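Local coordinates for protein D-alanine--D-alanine ligase (Acinetobacter baumannii ACICU, PDB 5D8D) that joins two D-alanine molecules into D-alanyl-D-alanine at the expense of ATP, supplying the dipeptide for bacterial peptidoglycan, at residues M257-E260 with F264-L267; E43-Q48 with T53-Y58; F188-P193 with C296-E301; Q74-L79 with I84-T89; S94-G97 with K102-Q105. All coordinates share one frame; numbering follows the deposited sequence.

Contact 1: M257-E260 with F264-L267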
# COMPACT_ATOMS: atom_id res chain seq x y z
N MET A 257 -0.20 -19.98 12.00
CA MET A 257 0.40 -21.24 12.45
C MET A 257 0.22 -21.38 13.97
O MET A 257 0.32 -20.39 14.69
CB MET A 257 1.89 -21.19 12.13
CG MET A 257 2.47 -22.48 11.61
SD MET A 257 1.92 -22.85 9.94
CE MET A 257 3.36 -23.70 9.26
N GLN A 258 -0.05 -22.58 14.48
CA GLN A 258 0.28 -22.90 15.89
C GLN A 258 1.49 -23.83 15.96
O GLN A 258 1.50 -24.81 15.27
CB GLN A 258 -0.88 -23.52 16.65
CG GLN A 258 -0.68 -23.49 18.19
CD GLN A 258 -1.72 -24.27 18.99
OE1 GLN A 258 -2.13 -23.89 20.13
NE2 GLN A 258 -2.15 -25.39 18.43
N ASP A 259 2.49 -23.51 16.78
CA ASP A 259 3.71 -24.36 16.85
C ASP A 259 3.52 -25.46 17.87
O ASP A 259 2.56 -25.45 18.67
CB ASP A 259 5.03 -23.56 17.11
CG ASP A 259 5.07 -22.80 18.45
OD1 ASP A 259 4.30 -23.10 19.40
OD2 ASP A 259 5.88 -21.85 18.56
N GLU A 260 4.46 -26.40 17.88
CA GLU A 260 4.36 -27.54 18.80
C GLU A 260 4.50 -27.17 20.29
O GLU A 260 4.20 -27.98 21.14
CB GLU A 260 5.30 -28.69 18.37
CG GLU A 260 4.76 -29.37 17.10
CD GLU A 260 5.68 -30.38 16.46
OE1 GLU A 260 6.91 -30.32 16.69
OE2 GLU A 260 5.18 -31.22 15.68
N PHE A 264 1.12 -18.94 18.64
CA PHE A 264 0.61 -18.60 17.35
C PHE A 264 1.61 -17.75 16.59
O PHE A 264 2.30 -16.93 17.17
CB PHE A 264 -0.73 -17.93 17.52
CG PHE A 264 -1.72 -18.77 18.26
CD1 PHE A 264 -2.01 -20.07 17.84
CD2 PHE A 264 -2.39 -18.26 19.36
CE1 PHE A 264 -2.93 -20.85 18.53
CE2 PHE A 264 -3.30 -19.04 20.06
CZ PHE A 264 -3.57 -20.33 19.64
N TRP A 265 1.68 -17.96 15.29
CA TRP A 265 2.49 -17.17 14.40
C TRP A 265 1.67 -16.75 13.16
O TRP A 265 1.21 -17.60 12.42
CB TRP A 265 3.68 -18.00 13.98
CG TRP A 265 4.57 -18.35 15.13
CD1 TRP A 265 4.60 -19.52 15.80
CD2 TRP A 265 5.58 -17.52 15.74
NE1 TRP A 265 5.55 -19.49 16.77
CE2 TRP A 265 6.17 -18.27 16.77
CE3 TRP A 265 6.04 -16.22 15.51
CZ2 TRP A 265 7.19 -17.77 17.59
CZ3 TRP A 265 7.07 -15.71 16.32
CH2 TRP A 265 7.63 -16.49 17.35
N LEU A 266 1.53 -15.44 12.95
CA LEU A 266 0.79 -14.90 11.81
C LEU A 266 1.53 -15.08 10.49
O LEU A 266 2.72 -14.78 10.39
CB LEU A 266 0.52 -13.44 12.02
CG LEU A 266 -0.37 -13.08 13.19
CD1 LEU A 266 -0.14 -11.61 13.50
CD2 LEU A 266 -1.83 -13.30 12.90
N LEU A 267 0.80 -15.54 9.46
CA LEU A 267 1.38 -15.90 8.17
C LEU A 267 1.11 -14.86 7.08
O LEU A 267 2.05 -14.36 6.45
CB LEU A 267 0.90 -17.28 7.74
CG LEU A 267 1.83 -18.50 7.90
CD1 LEU A 267 2.85 -18.39 9.01
CD2 LEU A 267 1.00 -19.78 8.05
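The ring of F264 lies obliquely against the aliphatic part of Q258, its CE1 3.5 Å from Q258 CG. The methylenes of Q258 give the ring an apolar surface, and L235 and L238 of helix 229-245 cover F264 further. W265 and M257 project from the other face of the sheet. The indole N-H of W265 points along its own ring plane at D259, and W265 NE1 lies 3.0 Å from D259 OD2 in a nearly straight bond (170°). The donor nevertheless meets that oxygen from above the carboxylate plane, 52° out of it. Strands 257-259 and 264-267 belong to one antiparallel beta hairpin at the edge of a sheet in the ATP-grasp part of the enzyme. Its hydrogen-bonded pair is M257 with W265: both W265 N to M257 O and M257 N to W265 O measure 2.8 Å. D259 CG sits between its backbone N and carbonyl carbon (chi1 62°), which lifts the carboxylate to the indole while OD1 accepts from N263 N in the connecting loop. On the face it shares with W265, M257 is bent beyond CB, and its SD comes within 3.7 Å of L267 CD2, a flexible thioether against one methyl of a branched leucine.

Contact 2: E43-Q48 with T53-Y58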
# COMPACT_ATOMS: atom_id res chain seq x y z
N GLU A 43 -25.09 -7.27 -11.72
CA GLU A 43 -24.63 -7.54 -13.10
C GLU A 43 -23.15 -7.84 -13.05
O GLU A 43 -22.38 -7.17 -12.39
CB GLU A 43 -24.88 -6.36 -14.04
CG GLU A 43 -26.31 -5.82 -14.00
CD GLU A 43 -26.58 -4.62 -14.94
OE1 GLU A 43 -25.63 -3.94 -15.35
OE2 GLU A 43 -27.78 -4.36 -15.25
N ALA A 44 -22.74 -8.88 -13.74
CA ALA A 44 -21.32 -9.09 -13.97
C ALA A 44 -20.61 -7.87 -14.65
O ALA A 44 -21.15 -7.22 -15.55
CB ALA A 44 -21.15 -10.35 -14.81
N PHE A 45 -19.40 -7.55 -14.19
CA PHE A 45 -18.59 -6.51 -14.80
C PHE A 45 -17.21 -7.07 -14.82
O PHE A 45 -16.59 -7.22 -13.76
CB PHE A 45 -18.62 -5.25 -13.93
CG PHE A 45 -18.09 -4.03 -14.60
CD1 PHE A 45 -16.77 -3.94 -15.00
CD2 PHE A 45 -18.89 -2.94 -14.78
CE1 PHE A 45 -16.28 -2.82 -15.61
CE2 PHE A 45 -18.41 -1.81 -15.38
CZ PHE A 45 -17.10 -1.74 -15.79
N ASP A 46 -16.72 -7.35 -16.02
CA ASP A 46 -15.41 -7.91 -16.19
C ASP A 46 -14.49 -6.84 -16.70
O ASP A 46 -14.54 -6.53 -17.90
CB ASP A 46 -15.43 -9.11 -17.16
CG ASP A 46 -14.12 -9.86 -17.16
OD1 ASP A 46 -13.10 -9.33 -16.61
OD2 ASP A 46 -14.09 -10.98 -17.69
N PRO A 47 -13.60 -6.30 -15.82
CA PRO A 47 -12.78 -5.15 -16.25
C PRO A 47 -11.73 -5.45 -17.28
O PRO A 47 -11.13 -4.52 -17.81
CB PRO A 47 -12.16 -4.65 -14.95
CG PRO A 47 -12.12 -5.85 -14.08
CD PRO A 47 -13.33 -6.66 -14.42
N GLN A 48 -11.48 -6.72 -17.57
CA GLN A 48 -10.70 -7.09 -18.75
C GLN A 48 -11.43 -6.70 -20.05
O GLN A 48 -10.77 -6.30 -20.99
CB GLN A 48 -10.37 -8.59 -18.77
CG GLN A 48 -9.34 -9.00 -19.84
CD GLN A 48 -9.26 -10.51 -20.07
OE1 GLN A 48 -10.06 -11.10 -20.85
NE2 GLN A 48 -8.28 -11.15 -19.42
N THR A 53 -14.09 2.73 -16.50
CA THR A 53 -14.87 3.99 -16.49
C THR A 53 -16.37 3.79 -16.51
O THR A 53 -17.10 4.63 -16.03
CB THR A 53 -14.49 4.93 -17.65
OG1 THR A 53 -14.72 4.29 -18.93
CG2 THR A 53 -13.03 5.35 -17.49
N GLU A 54 -16.81 2.65 -17.03
CA GLU A 54 -18.24 2.28 -17.09
C GLU A 54 -18.88 1.84 -15.76
O GLU A 54 -20.09 1.62 -15.67
CB GLU A 54 -18.44 1.23 -18.18
CG GLU A 54 -17.97 1.72 -19.55
CD GLU A 54 -18.21 0.74 -20.69
OE1 GLU A 54 -19.28 0.10 -20.70
OE2 GLU A 54 -17.34 0.63 -21.59
N LEU A 55 -18.05 1.79 -14.71
CA LEU A 55 -18.50 1.58 -13.35
C LEU A 55 -19.33 2.72 -12.84
O LEU A 55 -20.06 2.57 -11.85
CB LEU A 55 -17.29 1.37 -12.40
CG LEU A 55 -16.64 -0.02 -12.44
CD1 LEU A 55 -15.29 -0.03 -11.74
CD2 LEU A 55 -17.53 -1.07 -11.79
N VAL A 56 -19.25 3.86 -13.51
CA VAL A 56 -20.06 5.02 -13.13
C VAL A 56 -21.57 4.74 -13.26
O VAL A 56 -22.37 5.34 -12.55
CB VAL A 56 -19.59 6.27 -13.94
CG1 VAL A 56 -20.19 6.27 -15.35
CG2 VAL A 56 -19.90 7.54 -13.17
N ASN A 57 -21.94 3.77 -14.10
CA ASN A 57 -23.33 3.29 -14.22
C ASN A 57 -23.89 2.47 -13.02
O ASN A 57 -24.98 1.94 -13.11
CB ASN A 57 -23.45 2.44 -15.49
CG ASN A 57 -23.13 3.22 -16.76
OD1 ASN A 57 -23.79 4.20 -17.07
ND2 ASN A 57 -22.10 2.80 -17.48
N TYR A 58 -23.15 2.38 -11.90
CA TYR A 58 -23.54 1.56 -10.77
C TYR A 58 -23.50 2.33 -9.45
O TYR A 58 -22.73 3.26 -9.27
CB TYR A 58 -22.63 0.31 -10.67
CG TYR A 58 -22.78 -0.58 -11.87
CD1 TYR A 58 -23.81 -1.51 -11.95
CD2 TYR A 58 -21.96 -0.44 -12.96
CE1 TYR A 58 -23.97 -2.32 -13.07
CE2 TYR A 58 -22.12 -1.21 -14.09
CZ TYR A 58 -23.12 -2.15 -14.15
OH TYR A 58 -23.22 -2.90 -15.28
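F45 and Y58 meet first, F45 CD2 lying 3.7 Å from Y58 CE2. The rings meet obliquely, their planes 75° apart. L55 covers one face of F45: its CD2 stands 3.9 Å from the ring centroid and only 16° off the normal, a CH-pi contact that suits a branched leucine. At the rim of the same ring, F45 CE2 is 3.7 Å from the backbone C of E54. Beside this apolar group, Y58 OH gives a hydrogen bond of 2.6 Å to E43 OE1, running nearly along the C-O axis of the carboxylate, whose plane is turned 81° from the tyrosine ring.

E43 and F45, two apart on strand 41-45, lie on the same face and both point toward segment 53-58. The strand is an outermost one of the parallel sheet in the Rossmann-like N-terminal region. F45 holds CG anti to its backbone N, which carries the ring out to the 3-10 segment 53-57. Y58 N donates to L55 O at 3.1 Å, tying the tyrosine to the end of that segment, while E54 OE1 is paired with R50. K9 makes a long, weak ion pair with E43. With a tyrosine donor so close and a lysine nearby, E43 is probably ionised.

Contact 3: F188-P193 with C296-E301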
# COMPACT_ATOMS: atom_id res chain seq x y z
N PHE A 188 -13.15 -13.41 8.07
CA PHE A 188 -13.72 -12.21 8.67
C PHE A 188 -15.00 -11.84 7.98
O PHE A 188 -15.11 -12.00 6.78
CB PHE A 188 -12.69 -11.05 8.67
CG PHE A 188 -11.68 -11.14 9.78
CD1 PHE A 188 -10.57 -11.97 9.65
CD2 PHE A 188 -11.87 -10.45 10.97
CE1 PHE A 188 -9.66 -12.12 10.68
CE2 PHE A 188 -10.95 -10.58 12.01
CZ PHE A 188 -9.83 -11.41 11.85
N LEU A 189 -15.95 -11.40 8.77
CA LEU A 189 -17.19 -10.86 8.27
C LEU A 189 -17.65 -9.74 9.18
O LEU A 189 -17.57 -9.84 10.37
CB LEU A 189 -18.25 -11.93 8.17
CG LEU A 189 -19.57 -11.45 7.61
CD1 LEU A 189 -19.45 -11.00 6.20
CD2 LEU A 189 -20.62 -12.52 7.71
N ASN A 190 -18.15 -8.68 8.57
CA ASN A 190 -18.43 -7.39 9.23
C ASN A 190 -17.35 -6.98 10.24
O ASN A 190 -17.60 -6.70 11.42
CB ASN A 190 -19.84 -7.39 9.77
CG ASN A 190 -20.88 -7.65 8.67
OD1 ASN A 190 -20.64 -7.36 7.47
ND2 ASN A 190 -22.03 -8.20 9.05
N GLY A 191 -16.13 -7.01 9.74
CA GLY A 191 -14.95 -6.71 10.52
C GLY A 191 -14.56 -7.68 11.60
O GLY A 191 -13.53 -7.47 12.21
N GLN A 192 -15.33 -8.75 11.84
CA GLN A 192 -15.10 -9.65 13.01
C GLN A 192 -14.73 -11.09 12.64
O GLN A 192 -15.06 -11.54 11.56
CB GLN A 192 -16.33 -9.67 13.91
CG GLN A 192 -16.70 -8.29 14.44
CD GLN A 192 -15.62 -7.67 15.35
OE1 GLN A 192 -15.17 -6.55 15.11
NE2 GLN A 192 -15.21 -8.41 16.41
N PRO A 193 -14.06 -11.82 13.55
CA PRO A 193 -13.61 -13.20 13.25
C PRO A 193 -14.73 -14.23 13.26
O PRO A 193 -15.61 -14.20 14.10
CB PRO A 193 -12.63 -13.52 14.39
CG PRO A 193 -12.51 -12.24 15.20
CD PRO A 193 -13.73 -11.44 14.94
N CYS A 296 -23.41 -13.33 1.15
CA CYS A 296 -23.20 -12.37 0.09
C CYS A 296 -23.92 -11.07 0.40
O CYS A 296 -23.35 -10.02 0.27
CB CYS A 296 -23.60 -12.92 -1.26
SG CYS A 296 -22.50 -14.24 -1.86
N VAL A 297 -25.15 -11.12 0.85
CA VAL A 297 -25.80 -9.88 1.27
C VAL A 297 -25.01 -9.15 2.41
O VAL A 297 -24.86 -7.92 2.41
CB VAL A 297 -27.27 -10.15 1.65
CG1 VAL A 297 -27.90 -8.98 2.40
CG2 VAL A 297 -28.06 -10.44 0.38
N ALA A 298 -24.48 -9.91 3.35
CA ALA A 298 -23.79 -9.32 4.49
C ALA A 298 -22.46 -8.66 4.07
O ALA A 298 -22.10 -7.59 4.58
CB ALA A 298 -23.57 -10.38 5.57
N ILE A 299 -21.73 -9.29 3.16
CA ILE A 299 -20.57 -8.65 2.57
C ILE A 299 -21.01 -7.32 1.90
O ILE A 299 -20.44 -6.27 2.16
CB ILE A 299 -19.83 -9.60 1.60
CG1 ILE A 299 -19.16 -10.73 2.39
CG2 ILE A 299 -18.77 -8.87 0.76
CD1 ILE A 299 -18.78 -11.97 1.56
N LEU A 300 -22.05 -7.35 1.10
CA LEU A 300 -22.48 -6.16 0.38
C LEU A 300 -22.98 -5.05 1.33
O LEU A 300 -22.96 -3.87 0.99
CB LEU A 300 -23.59 -6.54 -0.62
CG LEU A 300 -24.03 -5.46 -1.61
CD1 LEU A 300 -22.83 -4.97 -2.41
CD2 LEU A 300 -25.06 -6.04 -2.54
N GLU A 301 -23.47 -5.43 2.50
CA GLU A 301 -24.00 -4.47 3.48
C GLU A 301 -22.93 -3.51 4.00
O GLU A 301 -23.25 -2.41 4.34
CB GLU A 301 -24.68 -5.18 4.64
CG GLU A 301 -26.13 -5.51 4.34
CD GLU A 301 -26.76 -6.39 5.39
OE1 GLU A 301 -26.00 -6.84 6.27
OE2 GLU A 301 -28.00 -6.62 5.33
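L189 reaches helix 292-301 through a single methyl, CD1, which lies 3.8 Å from I299 CG1 and 4.2 Å from A298 CB. Its CG is anti to the backbone N (chi1 -178°), and the turn at chi2 (65°) directs CD1 at the helix; the two branched side chains cross at about a right angle. I299 divides its surface: CG1 takes the leucine, whereas CG2 packs on T87. The small A298 lets the strand end come near the helix, with L189 CA and I299 CA 7.0 Å apart.

N190 is the next residue along, and its side chain extends toward the backbone of A298. Asparagine suits this place because it tolerates the positive phi required here (40°), and G191 follows with another positive phi, easily adopted without a side chain. The turn is closed by L189 N to Q192 O and Q192 N to L189 O, both 2.9 Å.

Beyond the contact, L189 also touches Y290, and I299 touches F62 of strand 60-63. The arrangement is that of a two-residue, type I' beta hairpin joining strands 181-189 and 192-198 of the ATP-grasp sheet, with the C-terminal helix packed over its tip.

Contact 4: Q74-L79 with I84-T89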
# COMPACT_ATOMS: atom_id res chain seq x y z
N GLN A 74 -5.45 -1.50 -6.97
CA GLN A 74 -5.72 -0.92 -8.23
C GLN A 74 -7.21 -0.70 -8.52
O GLN A 74 -7.63 0.39 -8.86
CB GLN A 74 -5.17 -1.81 -9.32
CG GLN A 74 -3.67 -1.94 -9.30
CD GLN A 74 -3.11 -2.51 -10.56
OE1 GLN A 74 -1.93 -2.80 -10.60
NE2 GLN A 74 -3.90 -2.60 -11.61
N ILE A 75 -8.01 -1.75 -8.41
CA ILE A 75 -9.43 -1.59 -8.70
C ILE A 75 -10.05 -0.73 -7.60
O ILE A 75 -10.99 0.01 -7.89
CB ILE A 75 -10.17 -2.94 -8.88
CG1 ILE A 75 -11.58 -2.77 -9.48
CG2 ILE A 75 -10.31 -3.67 -7.54
CD1 ILE A 75 -11.65 -2.25 -10.90
N GLN A 76 -9.55 -0.81 -6.37
CA GLN A 76 -10.05 0.04 -5.25
C GLN A 76 -9.69 1.52 -5.52
O GLN A 76 -10.45 2.42 -5.21
CB GLN A 76 -9.41 -0.38 -3.94
CG GLN A 76 -9.78 -1.77 -3.38
CD GLN A 76 -9.21 -2.93 -4.17
OE1 GLN A 76 -8.35 -2.75 -5.00
NE2 GLN A 76 -9.71 -4.10 -3.93
N GLY A 77 -8.52 1.74 -6.13
CA GLY A 77 -8.12 3.06 -6.62
C GLY A 77 -9.16 3.67 -7.53
O GLY A 77 -9.63 4.82 -7.29
N VAL A 78 -9.57 2.90 -8.55
CA VAL A 78 -10.57 3.44 -9.50
C VAL A 78 -11.90 3.70 -8.82
O VAL A 78 -12.57 4.70 -9.10
CB VAL A 78 -10.73 2.72 -10.90
CG1 VAL A 78 -9.54 1.84 -11.30
CG2 VAL A 78 -12.05 2.00 -11.05
N LEU A 79 -12.27 2.82 -7.91
CA LEU A 79 -13.53 2.96 -7.26
C LEU A 79 -13.55 4.19 -6.36
O LEU A 79 -14.55 4.89 -6.33
CB LEU A 79 -13.88 1.69 -6.48
CG LEU A 79 -14.20 0.51 -7.37
CD1 LEU A 79 -14.13 -0.71 -6.51
CD2 LEU A 79 -15.60 0.61 -7.99
N ILE A 84 -17.44 5.49 -5.76
CA ILE A 84 -18.39 4.38 -5.70
C ILE A 84 -18.00 3.51 -4.53
O ILE A 84 -16.87 3.02 -4.48
CB ILE A 84 -18.33 3.57 -7.00
CG1 ILE A 84 -18.75 4.47 -8.16
CG2 ILE A 84 -19.21 2.34 -6.94
CD1 ILE A 84 -18.46 3.85 -9.48
N PRO A 85 -18.92 3.30 -3.57
CA PRO A 85 -18.61 2.42 -2.44
C PRO A 85 -18.47 0.97 -2.87
O PRO A 85 -19.08 0.55 -3.87
CB PRO A 85 -19.80 2.60 -1.51
CG PRO A 85 -20.91 3.09 -2.38
CD PRO A 85 -20.34 3.67 -3.62
N TYR A 86 -17.69 0.21 -2.12
CA TYR A 86 -17.33 -1.13 -2.54
C TYR A 86 -16.98 -2.02 -1.34
O TYR A 86 -16.85 -1.54 -0.23
CB TYR A 86 -16.20 -1.09 -3.58
CG TYR A 86 -14.96 -0.47 -3.06
CD1 TYR A 86 -14.02 -1.23 -2.34
CD2 TYR A 86 -14.71 0.88 -3.24
CE1 TYR A 86 -12.87 -0.67 -1.82
CE2 TYR A 86 -13.56 1.47 -2.70
CZ TYR A 86 -12.65 0.68 -2.00
OH TYR A 86 -11.55 1.26 -1.50
N THR A 87 -16.87 -3.32 -1.57
CA THR A 87 -16.72 -4.30 -0.50
C THR A 87 -15.25 -4.45 -0.13
O THR A 87 -14.38 -4.18 -0.92
CB THR A 87 -17.25 -5.67 -0.97
OG1 THR A 87 -16.66 -6.03 -2.22
CG2 THR A 87 -18.73 -5.62 -1.15
N GLY A 88 -14.98 -4.88 1.09
CA GLY A 88 -13.64 -5.26 1.48
C GLY A 88 -12.71 -4.12 1.83
O GLY A 88 -13.15 -3.03 2.17
N THR A 89 -11.41 -4.41 1.76
CA THR A 89 -10.38 -3.49 2.16
C THR A 89 -10.14 -2.33 1.16
O THR A 89 -10.37 -2.47 -0.03
CB THR A 89 -9.07 -4.26 2.41
OG1 THR A 89 -9.31 -5.28 3.39
CG2 THR A 89 -8.00 -3.35 2.93
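This is a buried contact between helix 74-81 and the loop that follows it, in the Rossmann-like N-terminal part of the ligase, where the chain folds back against its own helix. One backbone bond starts the return: I84 N donates to L79 O at 3.0 Å, almost straight at 175°. Alongside it, L79 CD2 packs on I84 CG2 at 4.1 Å, two branched aliphatic groups well suited to an interior that L55 and strand 60-63 also line. The loop then runs on beside that strand, P85 being bonded through its backbone to A61. Elsewhere on the helix, V78 packs on G77 of the second subunit.

Y86 lays its ring against the helix. Its CG lies between the backbone N and the carbonyl carbon (chi1 61°), which sends the ring across the helix toward Q76. L79 lies obliquely against it, with L79 CB 3.4 Å from Y86 CD2 and L79 CD1 3.6 Å from Y86 CG. A tyrosine serves here because the ring packs while its hydroxyl bonds to E80. Q76 crosses the ring at about a right angle; it is bent at chi2, and its NE2 hydrogen-bonds to G70 O. Its methylenes do the touching: Q76 CB is 3.6 Å from Y86 OH, and Q76 CG is 3.5 Å from T89 O.

Contact 5: S94-G97 with K102-Q105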
# COMPACT_ATOMS: atom_id res chain seq x y z
N SER A 94 -5.11 -3.08 0.91
CA SER A 94 -5.03 -4.02 -0.18
C SER A 94 -3.63 -4.09 -0.70
O SER A 94 -3.08 -5.18 -0.81
CB SER A 94 -5.99 -3.66 -1.34
OG SER A 94 -7.31 -3.59 -0.86
N ALA A 95 -3.05 -2.93 -1.00
CA ALA A 95 -1.65 -2.89 -1.46
C ALA A 95 -0.64 -3.43 -0.44
O ALA A 95 0.33 -4.12 -0.83
CB ALA A 95 -1.25 -1.51 -1.89
N ILE A 96 -0.86 -3.16 0.85
CA ILE A 96 -0.05 -3.85 1.88
C ILE A 96 -0.30 -5.39 1.90
O ILE A 96 0.65 -6.20 1.84
CB ILE A 96 -0.27 -3.29 3.30
CG1 ILE A 96 0.18 -1.82 3.40
CG2 ILE A 96 0.53 -4.14 4.29
CD1 ILE A 96 -0.32 -1.08 4.63
N GLY A 97 -1.58 -5.79 1.97
CA GLY A 97 -1.97 -7.21 2.05
C GLY A 97 -1.52 -8.08 0.89
O GLY A 97 -1.43 -9.30 1.03
N LYS A 102 5.71 -6.76 3.48
CA LYS A 102 5.19 -5.49 4.02
C LYS A 102 4.12 -5.72 5.05
O LYS A 102 4.05 -4.99 6.03
CB LYS A 102 4.72 -4.52 2.93
CG LYS A 102 5.88 -3.97 2.12
CD LYS A 102 5.46 -2.82 1.24
CE LYS A 102 6.64 -2.30 0.43
NZ LYS A 102 6.97 -3.19 -0.71
N THR A 103 3.29 -6.74 4.84
CA THR A 103 2.33 -7.19 5.86
C THR A 103 3.05 -7.55 7.19
O THR A 103 2.61 -7.16 8.26
CB THR A 103 1.52 -8.38 5.33
OG1 THR A 103 0.71 -7.97 4.22
CG2 THR A 103 0.58 -8.91 6.39
N LYS A 104 4.13 -8.32 7.10
CA LYS A 104 4.85 -8.75 8.32
C LYS A 104 5.56 -7.59 9.02
O LYS A 104 5.59 -7.54 10.25
CB LYS A 104 5.85 -9.84 8.01
CG LYS A 104 5.24 -11.19 7.71
CD LYS A 104 6.23 -12.01 6.88
CE LYS A 104 6.33 -13.47 7.27
NZ LYS A 104 7.05 -13.69 8.56
N GLN A 105 6.10 -6.65 8.25
CA GLN A 105 6.73 -5.49 8.84
C GLN A 105 5.68 -4.70 9.57
O GLN A 105 5.90 -4.32 10.71
CB GLN A 105 7.40 -4.65 7.79
CG GLN A 105 8.55 -5.36 7.10
CD GLN A 105 9.10 -4.68 5.86
OE1 GLN A 105 10.27 -4.87 5.54
NE2 GLN A 105 8.29 -3.91 5.14
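The hydroxyl of T103 has two backbone carbonyls about it: T103 OG1 lies 3.0 Å from I96 O across the contact and also bonds to D99 O, four residues back in its own chain. Its single proton cannot fully serve both, and the I96 interaction is not settled. D99 O is the stronger partner. Threonine fits because OG1, anti to its carbonyl carbon (chi1 -65°), sits beside its backbone N, within reach of D99 O just before its helix and of I96 O near the end of helix 91-97. T103 OG1 also comes 3.5 Å from G97 CA.

I96 supplies the apolar half. Its CG2 rests over the backbone of the second helix, 3.8 Å from T103 N, and also meets K102. The rest of K102 extends away from this packing: NZ makes a salt bridge to D99 and a hydrogen bond to Q92 of the second subunit. K102 is a buried residue, and its amine has a charged partner in D99; the lysine thus joins the helix turn to the dimer interface.

Helices 91-97 and 100-108 are two successive helices joined by a short turn, close to H143 and E268, predicted to bind ATP and metal. A95 O accepts from Q92 of the second subunit, I96 touches V246, and K104 is salt-bridged to E176 of strand 173-177.

Overall arrangement
From the N terminus, contact 2 closes first, a short loop leaving strand 41-45, and contact 4 follows with the turn after helix 74-81. These two touch where L55 meets V78, L79 and I84. Contact 5 then closes the turn between helices 91-97 and 100-108; S94 joins it to contact 4 at T89 and Q76. Contacts 2, 4 and 5 all border the second subunit. Contact 3 spans about a hundred residues, bringing helix 292-301 to the ATP-grasp sheet, and it encloses contact 1, a hairpin of that sheet. No contacts cross. Through I299 and T87, contact 3 also meets contact 4, tying the C-terminal helix to the N-terminal region.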